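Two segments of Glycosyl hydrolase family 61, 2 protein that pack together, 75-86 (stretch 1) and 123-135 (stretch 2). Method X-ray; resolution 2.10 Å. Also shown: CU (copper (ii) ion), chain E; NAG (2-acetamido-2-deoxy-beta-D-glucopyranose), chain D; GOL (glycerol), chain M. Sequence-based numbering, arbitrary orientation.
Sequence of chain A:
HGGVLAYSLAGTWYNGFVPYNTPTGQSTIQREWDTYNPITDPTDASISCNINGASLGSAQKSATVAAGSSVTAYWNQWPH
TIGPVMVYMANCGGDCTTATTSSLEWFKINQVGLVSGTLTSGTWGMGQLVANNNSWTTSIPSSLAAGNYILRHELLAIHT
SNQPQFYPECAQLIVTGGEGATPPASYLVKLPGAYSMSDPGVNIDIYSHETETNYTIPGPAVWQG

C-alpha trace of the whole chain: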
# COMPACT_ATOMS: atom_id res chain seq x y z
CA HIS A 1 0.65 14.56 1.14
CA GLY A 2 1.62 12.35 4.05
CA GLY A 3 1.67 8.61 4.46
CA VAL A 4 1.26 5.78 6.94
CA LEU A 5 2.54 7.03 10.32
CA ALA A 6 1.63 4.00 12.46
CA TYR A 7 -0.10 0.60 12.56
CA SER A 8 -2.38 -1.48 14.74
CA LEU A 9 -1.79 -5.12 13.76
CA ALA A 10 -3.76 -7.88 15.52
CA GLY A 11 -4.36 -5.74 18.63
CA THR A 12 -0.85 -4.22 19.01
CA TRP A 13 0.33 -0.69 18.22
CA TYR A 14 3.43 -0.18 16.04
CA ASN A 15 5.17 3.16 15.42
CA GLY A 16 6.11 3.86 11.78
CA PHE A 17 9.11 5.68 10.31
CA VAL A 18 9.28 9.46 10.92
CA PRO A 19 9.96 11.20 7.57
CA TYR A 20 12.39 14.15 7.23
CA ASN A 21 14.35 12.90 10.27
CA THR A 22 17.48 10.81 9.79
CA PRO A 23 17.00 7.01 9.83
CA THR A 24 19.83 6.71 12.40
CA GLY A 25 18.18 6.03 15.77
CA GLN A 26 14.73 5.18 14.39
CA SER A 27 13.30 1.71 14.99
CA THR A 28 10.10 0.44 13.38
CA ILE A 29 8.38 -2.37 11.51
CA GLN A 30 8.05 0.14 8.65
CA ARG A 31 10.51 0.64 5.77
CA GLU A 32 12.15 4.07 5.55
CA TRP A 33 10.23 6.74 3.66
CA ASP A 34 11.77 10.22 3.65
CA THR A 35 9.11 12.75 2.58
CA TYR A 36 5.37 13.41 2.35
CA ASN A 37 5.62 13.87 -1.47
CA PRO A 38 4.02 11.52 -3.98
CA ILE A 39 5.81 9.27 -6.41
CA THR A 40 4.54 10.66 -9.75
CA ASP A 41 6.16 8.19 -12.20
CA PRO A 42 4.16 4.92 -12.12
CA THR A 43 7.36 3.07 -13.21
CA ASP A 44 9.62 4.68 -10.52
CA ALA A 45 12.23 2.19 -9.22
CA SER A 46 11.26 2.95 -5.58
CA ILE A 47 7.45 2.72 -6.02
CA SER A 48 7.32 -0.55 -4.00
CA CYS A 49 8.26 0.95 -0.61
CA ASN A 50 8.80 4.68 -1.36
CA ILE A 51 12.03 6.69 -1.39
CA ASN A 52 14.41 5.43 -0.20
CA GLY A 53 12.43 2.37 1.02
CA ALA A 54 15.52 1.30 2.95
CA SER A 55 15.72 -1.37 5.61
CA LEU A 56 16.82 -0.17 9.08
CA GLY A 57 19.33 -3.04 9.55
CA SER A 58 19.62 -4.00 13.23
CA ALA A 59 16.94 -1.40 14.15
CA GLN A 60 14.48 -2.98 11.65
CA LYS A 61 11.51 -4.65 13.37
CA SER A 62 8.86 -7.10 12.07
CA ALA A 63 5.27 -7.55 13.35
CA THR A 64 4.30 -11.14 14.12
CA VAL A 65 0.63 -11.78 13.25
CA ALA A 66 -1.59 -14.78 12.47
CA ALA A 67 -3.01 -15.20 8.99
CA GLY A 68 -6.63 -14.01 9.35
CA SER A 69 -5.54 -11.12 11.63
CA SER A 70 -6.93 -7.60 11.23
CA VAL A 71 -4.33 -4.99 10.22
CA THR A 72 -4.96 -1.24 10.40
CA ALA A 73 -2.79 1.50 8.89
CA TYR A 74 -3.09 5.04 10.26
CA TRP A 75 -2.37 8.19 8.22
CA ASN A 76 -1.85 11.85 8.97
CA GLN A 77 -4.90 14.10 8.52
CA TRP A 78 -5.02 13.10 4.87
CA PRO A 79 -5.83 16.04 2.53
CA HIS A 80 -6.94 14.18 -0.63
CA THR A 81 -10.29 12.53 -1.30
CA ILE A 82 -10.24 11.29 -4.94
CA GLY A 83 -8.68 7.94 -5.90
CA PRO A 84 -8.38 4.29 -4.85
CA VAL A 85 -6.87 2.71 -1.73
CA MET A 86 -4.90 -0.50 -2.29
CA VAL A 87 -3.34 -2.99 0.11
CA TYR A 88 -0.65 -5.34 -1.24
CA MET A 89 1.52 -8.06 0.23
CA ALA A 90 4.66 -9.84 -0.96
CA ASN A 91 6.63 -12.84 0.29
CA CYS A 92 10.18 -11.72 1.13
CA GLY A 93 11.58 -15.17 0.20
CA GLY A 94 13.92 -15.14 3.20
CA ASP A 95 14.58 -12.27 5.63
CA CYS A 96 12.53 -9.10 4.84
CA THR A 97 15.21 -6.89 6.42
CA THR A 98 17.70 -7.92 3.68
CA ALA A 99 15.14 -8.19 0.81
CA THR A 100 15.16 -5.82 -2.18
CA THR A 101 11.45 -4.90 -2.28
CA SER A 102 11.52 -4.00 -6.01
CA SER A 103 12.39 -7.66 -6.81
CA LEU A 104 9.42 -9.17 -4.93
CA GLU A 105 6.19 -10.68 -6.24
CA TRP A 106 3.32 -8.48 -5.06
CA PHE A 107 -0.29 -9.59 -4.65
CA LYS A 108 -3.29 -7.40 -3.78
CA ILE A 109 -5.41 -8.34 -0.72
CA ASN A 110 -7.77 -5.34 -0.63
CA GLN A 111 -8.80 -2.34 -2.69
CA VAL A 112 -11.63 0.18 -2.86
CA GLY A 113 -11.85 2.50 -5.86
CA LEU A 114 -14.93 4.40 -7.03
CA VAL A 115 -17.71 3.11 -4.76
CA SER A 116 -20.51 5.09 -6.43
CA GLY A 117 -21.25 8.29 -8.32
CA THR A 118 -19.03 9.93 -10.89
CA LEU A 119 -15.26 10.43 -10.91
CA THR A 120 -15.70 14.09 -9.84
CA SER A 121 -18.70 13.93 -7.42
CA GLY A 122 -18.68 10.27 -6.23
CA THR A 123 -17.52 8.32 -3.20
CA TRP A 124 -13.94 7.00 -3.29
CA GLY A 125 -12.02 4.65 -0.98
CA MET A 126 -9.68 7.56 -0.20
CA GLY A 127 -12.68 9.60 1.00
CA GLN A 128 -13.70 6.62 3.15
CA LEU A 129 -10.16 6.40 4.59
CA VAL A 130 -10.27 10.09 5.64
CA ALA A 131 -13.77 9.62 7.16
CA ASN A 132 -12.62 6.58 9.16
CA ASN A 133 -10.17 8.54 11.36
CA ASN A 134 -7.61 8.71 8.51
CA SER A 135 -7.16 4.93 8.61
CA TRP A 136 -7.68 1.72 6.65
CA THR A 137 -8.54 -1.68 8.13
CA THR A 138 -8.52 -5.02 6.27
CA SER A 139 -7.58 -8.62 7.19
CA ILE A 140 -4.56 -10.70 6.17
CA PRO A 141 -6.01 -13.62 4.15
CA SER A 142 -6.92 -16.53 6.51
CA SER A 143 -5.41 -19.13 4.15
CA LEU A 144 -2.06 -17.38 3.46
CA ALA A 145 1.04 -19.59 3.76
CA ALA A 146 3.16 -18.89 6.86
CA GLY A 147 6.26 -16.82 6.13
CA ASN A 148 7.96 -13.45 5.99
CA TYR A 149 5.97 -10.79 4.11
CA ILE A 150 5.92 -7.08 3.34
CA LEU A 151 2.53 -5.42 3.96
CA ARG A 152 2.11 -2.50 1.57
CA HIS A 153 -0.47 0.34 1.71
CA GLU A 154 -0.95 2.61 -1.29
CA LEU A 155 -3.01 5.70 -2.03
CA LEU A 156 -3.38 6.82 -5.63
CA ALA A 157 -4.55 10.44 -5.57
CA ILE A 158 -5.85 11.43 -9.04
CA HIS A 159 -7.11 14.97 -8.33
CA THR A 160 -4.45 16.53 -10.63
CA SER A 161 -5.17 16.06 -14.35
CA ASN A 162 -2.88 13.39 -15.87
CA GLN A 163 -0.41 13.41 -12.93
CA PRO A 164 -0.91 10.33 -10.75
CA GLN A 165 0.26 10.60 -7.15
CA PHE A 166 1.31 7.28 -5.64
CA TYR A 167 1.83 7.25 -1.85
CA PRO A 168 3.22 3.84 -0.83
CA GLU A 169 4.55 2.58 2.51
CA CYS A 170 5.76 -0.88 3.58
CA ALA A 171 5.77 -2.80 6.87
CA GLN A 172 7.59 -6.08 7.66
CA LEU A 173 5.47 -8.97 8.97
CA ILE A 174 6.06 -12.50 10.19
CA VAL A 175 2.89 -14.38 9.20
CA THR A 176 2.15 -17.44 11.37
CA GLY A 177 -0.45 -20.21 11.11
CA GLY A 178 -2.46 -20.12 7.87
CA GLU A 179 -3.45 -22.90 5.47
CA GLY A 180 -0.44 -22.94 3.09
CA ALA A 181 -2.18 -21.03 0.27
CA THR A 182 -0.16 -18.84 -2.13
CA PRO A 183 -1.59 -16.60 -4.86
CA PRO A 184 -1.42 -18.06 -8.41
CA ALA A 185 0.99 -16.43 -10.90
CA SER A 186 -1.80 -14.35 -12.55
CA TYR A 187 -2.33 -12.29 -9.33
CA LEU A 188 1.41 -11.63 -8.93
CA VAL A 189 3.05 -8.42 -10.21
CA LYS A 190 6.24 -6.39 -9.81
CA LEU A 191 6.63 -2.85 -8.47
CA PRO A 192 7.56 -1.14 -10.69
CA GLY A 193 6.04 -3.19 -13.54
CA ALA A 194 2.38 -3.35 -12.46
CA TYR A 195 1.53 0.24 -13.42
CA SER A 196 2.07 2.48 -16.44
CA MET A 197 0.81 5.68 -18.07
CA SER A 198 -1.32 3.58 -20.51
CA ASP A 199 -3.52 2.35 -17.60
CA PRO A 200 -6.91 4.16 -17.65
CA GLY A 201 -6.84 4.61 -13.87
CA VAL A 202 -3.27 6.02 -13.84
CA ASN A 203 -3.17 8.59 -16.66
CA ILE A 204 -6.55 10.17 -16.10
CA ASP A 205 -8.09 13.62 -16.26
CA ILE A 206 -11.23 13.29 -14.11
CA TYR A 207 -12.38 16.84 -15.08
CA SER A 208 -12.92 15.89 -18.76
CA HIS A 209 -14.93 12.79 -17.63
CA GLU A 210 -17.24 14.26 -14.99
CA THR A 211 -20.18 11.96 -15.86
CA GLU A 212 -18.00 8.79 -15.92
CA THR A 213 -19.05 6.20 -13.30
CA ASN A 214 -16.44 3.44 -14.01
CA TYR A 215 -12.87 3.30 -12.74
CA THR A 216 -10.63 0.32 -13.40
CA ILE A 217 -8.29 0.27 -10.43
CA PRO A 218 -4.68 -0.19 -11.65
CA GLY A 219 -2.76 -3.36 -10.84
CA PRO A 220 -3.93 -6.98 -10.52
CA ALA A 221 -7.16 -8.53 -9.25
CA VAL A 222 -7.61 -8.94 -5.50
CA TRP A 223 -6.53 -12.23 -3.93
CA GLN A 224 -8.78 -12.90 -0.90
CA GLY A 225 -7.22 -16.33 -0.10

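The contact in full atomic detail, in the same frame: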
# COMPACT_ATOMS: atom_id res chain seq x y z
N TRP A 75 -3.00 7.07 8.93
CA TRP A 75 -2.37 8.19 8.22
C TRP A 75 -2.37 9.45 9.07
O TRP A 75 -3.00 9.52 10.13
CB TRP A 75 -3.11 8.47 6.90
CG TRP A 75 -2.70 7.59 5.75
CD1 TRP A 75 -1.90 7.94 4.70
CD2 TRP A 75 -3.09 6.24 5.53
NE1 TRP A 75 -1.76 6.88 3.84
CE2 TRP A 75 -2.48 5.82 4.32
CE3 TRP A 75 -3.90 5.33 6.22
CZ2 TRP A 75 -2.65 4.53 3.80
CZ3 TRP A 75 -4.07 4.04 5.70
CH2 TRP A 75 -3.45 3.66 4.50
N ASN A 76 -1.64 10.46 8.57
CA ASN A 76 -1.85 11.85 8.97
C ASN A 76 -3.27 12.29 8.61
O ASN A 76 -4.03 11.54 7.99
CB ASN A 76 -0.83 12.76 8.27
CG ASN A 76 -0.87 12.64 6.75
OD1 ASN A 76 -0.75 11.54 6.20
ND2 ASN A 76 -1.03 13.76 6.07
N GLN A 77 -3.64 13.51 8.99
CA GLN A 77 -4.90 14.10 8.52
C GLN A 77 -4.83 14.29 7.01
O GLN A 77 -4.37 15.33 6.51
CB GLN A 77 -5.20 15.40 9.25
CG GLN A 77 -5.57 15.16 10.70
CD GLN A 77 -5.80 16.43 11.48
OE1 GLN A 77 -5.47 17.53 11.03
NE2 GLN A 77 -6.37 16.28 12.67
N TRP A 78 -5.26 13.25 6.29
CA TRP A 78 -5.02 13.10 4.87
C TRP A 78 -5.83 14.13 4.08
O TRP A 78 -7.05 14.21 4.26
CB TRP A 78 -5.35 11.67 4.43
CG TRP A 78 -5.02 11.38 3.01
CD1 TRP A 78 -5.89 11.17 2.00
CD2 TRP A 78 -3.71 11.29 2.44
NE1 TRP A 78 -5.22 10.96 0.82
CE2 TRP A 78 -3.87 11.03 1.06
CE3 TRP A 78 -2.42 11.42 2.95
CZ2 TRP A 78 -2.78 10.88 0.19
CZ3 TRP A 78 -1.34 11.26 2.09
CH2 TRP A 78 -1.53 11.00 0.73
N PRO A 79 -5.15 14.93 3.23
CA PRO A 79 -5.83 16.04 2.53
C PRO A 79 -6.54 15.71 1.21
O PRO A 79 -7.26 16.57 0.70
CB PRO A 79 -4.68 17.02 2.26
CG PRO A 79 -3.49 16.13 2.09
CD PRO A 79 -3.69 14.99 3.05
N HIS A 80 -6.36 14.51 0.67
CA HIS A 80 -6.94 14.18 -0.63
C HIS A 80 -8.07 13.17 -0.52
O HIS A 80 -8.06 12.32 0.36
CB HIS A 80 -5.84 13.71 -1.57
CG HIS A 80 -4.73 14.70 -1.70
ND1 HIS A 80 -4.96 16.02 -2.02
CD2 HIS A 80 -3.40 14.58 -1.51
CE1 HIS A 80 -3.80 16.66 -2.05
NE2 HIS A 80 -2.84 15.82 -1.74
N THR A 81 -9.06 13.31 -1.39
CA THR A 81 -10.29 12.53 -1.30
C THR A 81 -10.65 11.73 -2.56
O THR A 81 -11.59 10.94 -2.52
CB THR A 81 -11.46 13.46 -0.94
OG1 THR A 81 -11.46 14.59 -1.84
CG2 THR A 81 -11.30 13.96 0.48
N ILE A 82 -9.90 11.90 -3.65
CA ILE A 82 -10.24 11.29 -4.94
C ILE A 82 -9.16 10.30 -5.39
O ILE A 82 -8.04 10.70 -5.71
CB ILE A 82 -10.46 12.37 -6.02
CG1 ILE A 82 -11.58 13.33 -5.61
CG2 ILE A 82 -10.77 11.73 -7.37
CD1 ILE A 82 -11.53 14.68 -6.32
N GLY A 83 -9.52 9.02 -5.38
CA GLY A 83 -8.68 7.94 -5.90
C GLY A 83 -8.82 6.67 -5.07
O GLY A 83 -9.46 6.68 -4.02
N PRO A 84 -8.24 5.55 -5.55
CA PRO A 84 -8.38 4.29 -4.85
C PRO A 84 -7.42 4.13 -3.68
O PRO A 84 -6.40 4.81 -3.62
CB PRO A 84 -8.05 3.25 -5.93
CG PRO A 84 -7.08 3.95 -6.81
CD PRO A 84 -7.59 5.36 -6.87
N VAL A 85 -7.78 3.24 -2.76
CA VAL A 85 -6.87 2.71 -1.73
C VAL A 85 -6.57 1.27 -2.11
O VAL A 85 -7.47 0.55 -2.51
CB VAL A 85 -7.52 2.70 -0.33
CG1 VAL A 85 -6.55 2.14 0.72
CG2 VAL A 85 -8.02 4.10 0.06
N MET A 86 -5.30 0.87 -1.98
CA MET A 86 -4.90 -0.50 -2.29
C MET A 86 -3.99 -1.03 -1.20
O MET A 86 -3.13 -0.31 -0.69
CB MET A 86 -4.17 -0.56 -3.64
CG MET A 86 -5.06 -0.22 -4.83
SD MET A 86 -4.11 0.04 -6.32
CE MET A 86 -3.48 1.70 -6.02
N THR A 123 -18.15 8.78 -4.42
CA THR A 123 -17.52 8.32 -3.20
C THR A 123 -16.35 7.41 -3.56
O THR A 123 -16.55 6.40 -4.25
CB THR A 123 -18.51 7.56 -2.31
OG1 THR A 123 -19.58 8.43 -1.95
CG2 THR A 123 -17.84 7.04 -1.03
N TRP A 124 -15.17 7.77 -3.08
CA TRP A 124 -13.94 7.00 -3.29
C TRP A 124 -13.46 6.37 -1.99
O TRP A 124 -13.74 6.87 -0.90
CB TRP A 124 -12.84 7.90 -3.84
CG TRP A 124 -13.05 8.44 -5.22
CD1 TRP A 124 -13.68 9.60 -5.57
CD2 TRP A 124 -12.60 7.84 -6.44
NE1 TRP A 124 -13.66 9.76 -6.94
CE2 TRP A 124 -13.01 8.70 -7.50
CE3 TRP A 124 -11.91 6.67 -6.75
CZ2 TRP A 124 -12.73 8.41 -8.83
CZ3 TRP A 124 -11.64 6.39 -8.08
CH2 TRP A 124 -12.05 7.25 -9.10
N GLY A 125 -12.71 5.27 -2.11
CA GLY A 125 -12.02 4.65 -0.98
C GLY A 125 -11.18 5.64 -0.17
O GLY A 125 -11.15 5.57 1.06
N MET A 126 -10.52 6.56 -0.86
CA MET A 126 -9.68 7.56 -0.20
C MET A 126 -10.50 8.51 0.67
O MET A 126 -10.05 8.91 1.74
CB MET A 126 -8.89 8.36 -1.23
CG MET A 126 -7.69 9.10 -0.66
SD MET A 126 -6.76 9.95 -1.94
CE MET A 126 -6.14 8.56 -2.88
N GLY A 127 -11.70 8.87 0.19
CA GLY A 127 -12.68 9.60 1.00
C GLY A 127 -13.17 8.81 2.20
O GLY A 127 -13.40 9.38 3.26
N GLN A 128 -13.33 7.50 2.04
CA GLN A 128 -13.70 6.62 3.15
C GLN A 128 -12.58 6.51 4.19
O GLN A 128 -12.86 6.49 5.38
CB GLN A 128 -14.10 5.22 2.64
CG GLN A 128 -15.42 5.20 1.88
CD GLN A 128 -15.74 3.83 1.30
OE1 GLN A 128 -14.84 3.09 0.90
NE2 GLN A 128 -17.02 3.50 1.23
N LEU A 129 -11.34 6.42 3.72
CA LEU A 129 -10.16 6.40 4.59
C LEU A 129 -10.10 7.64 5.50
O LEU A 129 -9.94 7.52 6.71
CB LEU A 129 -8.89 6.31 3.73
CG LEU A 129 -7.51 6.17 4.39
CD1 LEU A 129 -6.60 5.39 3.47
CD2 LEU A 129 -6.87 7.51 4.74
N VAL A 130 -10.26 8.82 4.90
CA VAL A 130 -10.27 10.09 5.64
C VAL A 130 -11.38 10.07 6.70
O VAL A 130 -11.14 10.40 7.87
CB VAL A 130 -10.44 11.31 4.70
CG1 VAL A 130 -10.66 12.60 5.48
CG2 VAL A 130 -9.24 11.46 3.77
N ALA A 131 -12.59 9.67 6.28
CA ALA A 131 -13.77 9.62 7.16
C ALA A 131 -13.66 8.64 8.31
O ALA A 131 -14.29 8.83 9.35
CB ALA A 131 -15.01 9.31 6.35
N ASN A 132 -12.86 7.59 8.13
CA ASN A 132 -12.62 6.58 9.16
C ASN A 132 -11.36 6.91 9.96
O ASN A 132 -10.45 6.08 10.06
CB ASN A 132 -12.51 5.19 8.49
CG ASN A 132 -12.30 4.06 9.49
OD1 ASN A 132 -12.88 4.07 10.57
ND2 ASN A 132 -11.45 3.11 9.13
N ASN A 133 -11.31 8.11 10.53
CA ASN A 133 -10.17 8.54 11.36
C ASN A 133 -8.82 8.44 10.63
O ASN A 133 -7.81 8.04 11.22
CB ASN A 133 -10.16 7.73 12.67
CG ASN A 133 -9.20 8.28 13.72
OD1 ASN A 133 -9.02 9.49 13.85
ND2 ASN A 133 -8.57 7.37 14.47
N ASN A 134 -8.81 8.77 9.34
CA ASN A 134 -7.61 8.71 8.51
C ASN A 134 -6.91 7.36 8.61
O ASN A 134 -5.70 7.30 8.87
CB ASN A 134 -6.66 9.83 8.88
CG ASN A 134 -7.29 11.19 8.70
OD1 ASN A 134 -7.46 11.65 7.57
ND2 ASN A 134 -7.64 11.84 9.80
N SER A 135 -7.68 6.28 8.43
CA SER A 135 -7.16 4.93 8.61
C SER A 135 -7.83 3.93 7.68
O SER A 135 -8.89 4.20 7.13
CB SER A 135 -7.32 4.48 10.06
OG SER A 135 -8.68 4.28 10.40
CU CU E . -0.75 15.87 -1.41
C1 NAG D . -7.62 7.63 15.52
C2 NAG D . -7.80 6.65 16.67
C3 NAG D . -6.73 6.83 17.73
C4 NAG D . -5.32 6.82 17.13
C5 NAG D . -5.24 7.76 15.93
C6 NAG D . -3.90 7.62 15.22
C7 NAG D . -10.15 5.95 17.07
C8 NAG D . -11.42 6.30 17.78
N2 NAG D . -9.12 6.80 17.27
O3 NAG D . -6.88 5.75 18.67
O4 NAG D . -4.37 7.24 18.12
O5 NAG D . -6.30 7.47 15.00
O6 NAG D . -3.83 8.56 14.14
O7 NAG D . -10.08 4.95 16.36
C1 GOL M . -6.34 11.11 13.34
O1 GOL M . -6.93 10.48 12.19
C2 GOL M . -5.70 12.43 12.92
O2 GOL M . -6.06 13.46 13.86
C3 GOL M . -4.18 12.29 12.85
O3 GOL M . -3.80 11.29 11.91
O HOH W 1 -4.83 8.22 11.70
O HOH W 2 -14.30 10.23 -1.85

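A short helix packs its apolar side against an irregular, largely loop segment, with a core rich in tryptophan and methionine; two good hydrogen bonds hold one end and weak ones support the rest. Asn 134, just past the helix, does the work at that end: its backbone O accepts from Trp 75 N (2.7 Å, nearly linear), while its side-chain OD1 accepts from Trp 78 N at 3.0 Å. The rule is economical: one Asn after a helix can satisfy the backbone amides of two residues of the facing segment, here Trp 75 and Trp 78, and its ND2 remains free to donate to a glycerol, ND2 to O1 2.8 Å.

The helix side chains fill the interface. Leu 129 CD1 sits over the face of the Trp 75 six-membered ring, 3.7 Å from its centroid, and also meets Val 85 CG2 at 3.9 Å. Met 126, the most covered residue, lies at the edge of Trp 78, where NE1 makes a weak hydrogen bond to SD (3.3 Å).

At the helix start, Met 126 N donates weakly to Gly 83 O (3.3 Å). Trp 124, in the N-cap position, offers one ring face to Ile 82 CG2 and Gly 83 N, the latter 3.5 Å from CD2. Gly 83 has backbone angles that call for glycine, and an ideal CB would lie only 3.2 Å from Met 126 CE. A water bridges Thr 81 O and Trp 124 N, 2.9 Å from each.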